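Local coordinates for IRMA (Escherichia coli CFT073, PDB 5EK5), which is a secreted virulence-associated protein with a fibronectin-like fold that probably acts by mimicking host interleukin receptors, at residues 7-12 with 28-33. Sequence-based numbering, arbitrary orientation.
Sequences RYISIR and FRLDNG
S10 and D31 pair first: the backbone N of S10 donates to D31 O at 2.8 Å, and D31 N returns a bond to S10 O. Two residues along, R12 and R29 form the next hydrogen-bonded antiparallel pair, in which R29 N reaches R12 O at 3.0 Å, nearly along the C=O axis, while R12 N to R29 O is weak. Between them I11 and L30 sit across from one another in the backbone as a non-hydrogen-bonded pair, their side chains directed to the same face, and CA-H...O contacts such as L30 CA to S10 O add to the backbone bonds.

On the polar face, S10 OG stands between its own N and carbonyl carbon (chi1 74°), which sets it 3.2 Å from D31 CB. A water 2.9 Å from S10 OG also donates to R29 O, tying the two pairs together. The R12 and R29 side chains run side by side in the same direction; R12 NH2 and R29 NH1 come within 3.4 Å as two like-charged donors, their guanidinium planes 78° apart. D76 offers R29 a long, weak ion pair, and D31 bridges to R73. Where the strand gives out, D31 OD1 accepts G33 N from above the carboxylate plane in an Asx turn, and the Y8 ring turns its edge to the backbone of N32 and G33, its OH hydrogen-bonded to the D112 carboxylate.

The other face is apolar. I9 CG2 meets L30 CG at 3.8 Å, and I11 CD1 lies against L30 CD1.

This is the open end of the hairpin 9-19/23-31 in a fibronectin-type sandwich. Strand 111-113 continues the sheet beyond I9 and I11, strand 74-82 beyond F28; L30 and F28 pack on strand 55-63 of the opposing sheet, and I121 of the second subunit touches I11 and F28.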
loop_
_atom_site.group_PDB
_atom_site.type_symbol
_atom_site.label_atom_id
_atom_site.label_comp_id
_atom_site.label_asym_id
_atom_site.label_seq_id
_atom_site.Cartn_x
_atom_site.Cartn_y
_atom_site.Cartn_z
ATOM N N ARG B 7 -20.277 -3.135 -2.744
ATOM C CA ARG B 7 -19.469 -2.405 -1.774
ATOM C C ARG B 7 -18.026 -2.471 -2.221
ATOM O O ARG B 7 -17.724 -3.118 -3.214
ATOM C CB ARG B 7 -19.632 -2.988 -0.360
ATOM C CG ARG B 7 -20.968 -2.704 0.318
ATOM C CD ARG B 7 -21.210 -3.629 1.523
ATOM N NE ARG B 7 -21.493 -4.989 1.053
ATOM C CZ ARG B 7 -21.657 -6.064 1.823
ATOM N NH1 ARG B 7 -21.602 -5.970 3.143
ATOM N NH2 ARG B 7 -21.888 -7.245 1.264
ATOM N N TYR B 8 -17.137 -1.811 -1.490
ATOM C CA TYR B 8 -15.736 -1.737 -1.886
ATOM C C TYR B 8 -14.828 -2.196 -0.751
ATOM O O TYR B 8 -14.968 -1.753 0.391
ATOM C CB TYR B 8 -15.387 -0.304 -2.298
ATOM C CG TYR B 8 -13.934 -0.047 -2.643
ATOM C CD1 TYR B 8 -13.416 -0.389 -3.885
ATOM C CD2 TYR B 8 -13.083 0.542 -1.718
ATOM C CE1 TYR B 8 -12.087 -0.134 -4.199
ATOM C CE2 TYR B 8 -11.757 0.791 -2.018
ATOM C CZ TYR B 8 -11.262 0.452 -3.256
ATOM O OH TYR B 8 -9.940 0.709 -3.542
ATOM N N ILE B 9 -13.909 -3.104 -1.073
ATOM C CA ILE B 9 -12.809 -3.445 -0.178
ATOM C C ILE B 9 -11.498 -3.473 -0.942
ATOM O O ILE B 9 -11.254 -4.375 -1.743
ATOM C CB ILE B 9 -12.995 -4.825 0.487
ATOM C CG1 ILE B 9 -14.299 -4.882 1.274
ATOM C CG2 ILE B 9 -11.815 -5.144 1.399
ATOM C CD1 ILE B 9 -14.657 -6.272 1.736
ATOM N N SER B 10 -10.642 -2.496 -0.677
ATOM C CA SER B 10 -9.275 -2.571 -1.140
ATOM C C SER B 10 -8.550 -3.487 -0.169
ATOM O O SER B 10 -8.827 -3.479 1.031
ATOM C CB SER B 10 -8.626 -1.191 -1.198
ATOM O OG SER B 10 -8.317 -0.730 0.104
ATOM N N ILE B 11 -7.628 -4.285 -0.685
ATOM C CA ILE B 11 -6.917 -5.225 0.159
ATOM C C ILE B 11 -5.473 -5.316 -0.303
ATOM O O ILE B 11 -5.184 -5.420 -1.497
ATOM C CB ILE B 11 -7.596 -6.619 0.154
ATOM C CG1 ILE B 11 -6.849 -7.591 1.069
ATOM C CG2 ILE B 11 -7.716 -7.169 -1.261
ATOM C CD1 ILE B 11 -7.611 -8.868 1.352
ATOM N N ARG B 12 -4.565 -5.225 0.658
ATOM C CA ARG B 12 -3.145 -5.277 0.373
ATOM C C ARG B 12 -2.384 -5.880 1.538
ATOM O O ARG B 12 -2.830 -5.818 2.683
ATOM C CB ARG B 12 -2.618 -3.875 0.050
ATOM C CG ARG B 12 -2.682 -2.889 1.211
ATOM C CD ARG B 12 -2.275 -1.488 0.763
ATOM N NE ARG B 12 -2.231 -0.537 1.869
ATOM C CZ ARG B 12 -1.139 -0.241 2.564
ATOM N NH1 ARG B 12 0.016 -0.823 2.273
ATOM N NH2 ARG B 12 -1.200 0.640 3.553
ATOM N N PHE B 28 -2.830 -8.420 6.363
ATOM C CA PHE B 28 -3.528 -7.739 5.289
ATOM C C PHE B 28 -4.384 -6.625 5.872
ATOM O O PHE B 28 -5.100 -6.814 6.862
ATOM C CB PHE B 28 -4.386 -8.720 4.488
ATOM C CG PHE B 28 -3.588 -9.757 3.744
ATOM C CD1 PHE B 28 -3.144 -10.902 4.381
ATOM C CD2 PHE B 28 -3.272 -9.575 2.405
ATOM C CE1 PHE B 28 -2.407 -11.851 3.698
ATOM C CE2 PHE B 28 -2.535 -10.522 1.718
ATOM C CZ PHE B 28 -2.103 -11.661 2.366
ATOM N N ARG B 29 -4.302 -5.453 5.258
ATOM C CA ARG B 29 -5.192 -4.358 5.602
ATOM C C ARG B 29 -6.353 -4.297 4.622
ATOM O O ARG B 29 -6.150 -4.287 3.402
ATOM C CB ARG B 29 -4.455 -3.026 5.634
ATOM C CG ARG B 29 -5.349 -1.863 6.044
ATOM C CD ARG B 29 -4.562 -0.580 6.077
ATOM N NE ARG B 29 -3.529 -0.623 7.107
ATOM C CZ ARG B 29 -2.623 0.334 7.303
ATOM N NH1 ARG B 29 -2.618 1.417 6.540
ATOM N NH2 ARG B 29 -1.722 0.210 8.266
ATOM N N LEU B 30 -7.568 -4.266 5.157
ATOM C CA LEU B 30 -8.751 -4.133 4.321
ATOM C C LEU B 30 -9.332 -2.748 4.551
ATOM O O LEU B 30 -9.408 -2.283 5.681
ATOM C CB LEU B 30 -9.782 -5.222 4.641
ATOM C CG LEU B 30 -9.570 -6.633 4.074
ATOM C CD1 LEU B 30 -8.342 -7.289 4.690
ATOM C CD2 LEU B 30 -10.797 -7.508 4.283
ATOM N N ASP B 31 -9.739 -2.095 3.470
ATOM C CA ASP B 31 -10.166 -0.704 3.534
ATOM C C ASP B 31 -11.370 -0.460 2.633
ATOM O O ASP B 31 -11.351 -0.800 1.452
ATOM C CB ASP B 31 -9.004 0.209 3.135
ATOM C CG ASP B 31 -9.284 1.684 3.389
ATOM O OD1 ASP B 31 -10.449 2.060 3.637
ATOM O OD2 ASP B 31 -8.320 2.477 3.333
ATOM N N ASN B 32 -12.425 0.117 3.197
ATOM C CA ASN B 32 -13.617 0.417 2.411
ATOM C C ASN B 32 -13.605 1.811 1.772
ATOM O O ASN B 32 -14.631 2.295 1.292
ATOM C CB ASN B 32 -14.863 0.216 3.282
ATOM C CG ASN B 32 -15.118 1.370 4.238
ATOM O OD1 ASN B 32 -14.217 2.146 4.568
ATOM N ND2 ASN B 32 -16.352 1.468 4.712
ATOM N N GLY B 33 -12.428 2.436 1.760
ATOM C CA GLY B 33 -12.213 3.704 1.081
ATOM C C GLY B 33 -13.022 4.882 1.592
ATOM O O GLY B 33 -13.042 5.954 0.977
HETATM O O HOH W 1 -6.078 -1.491 1.865
#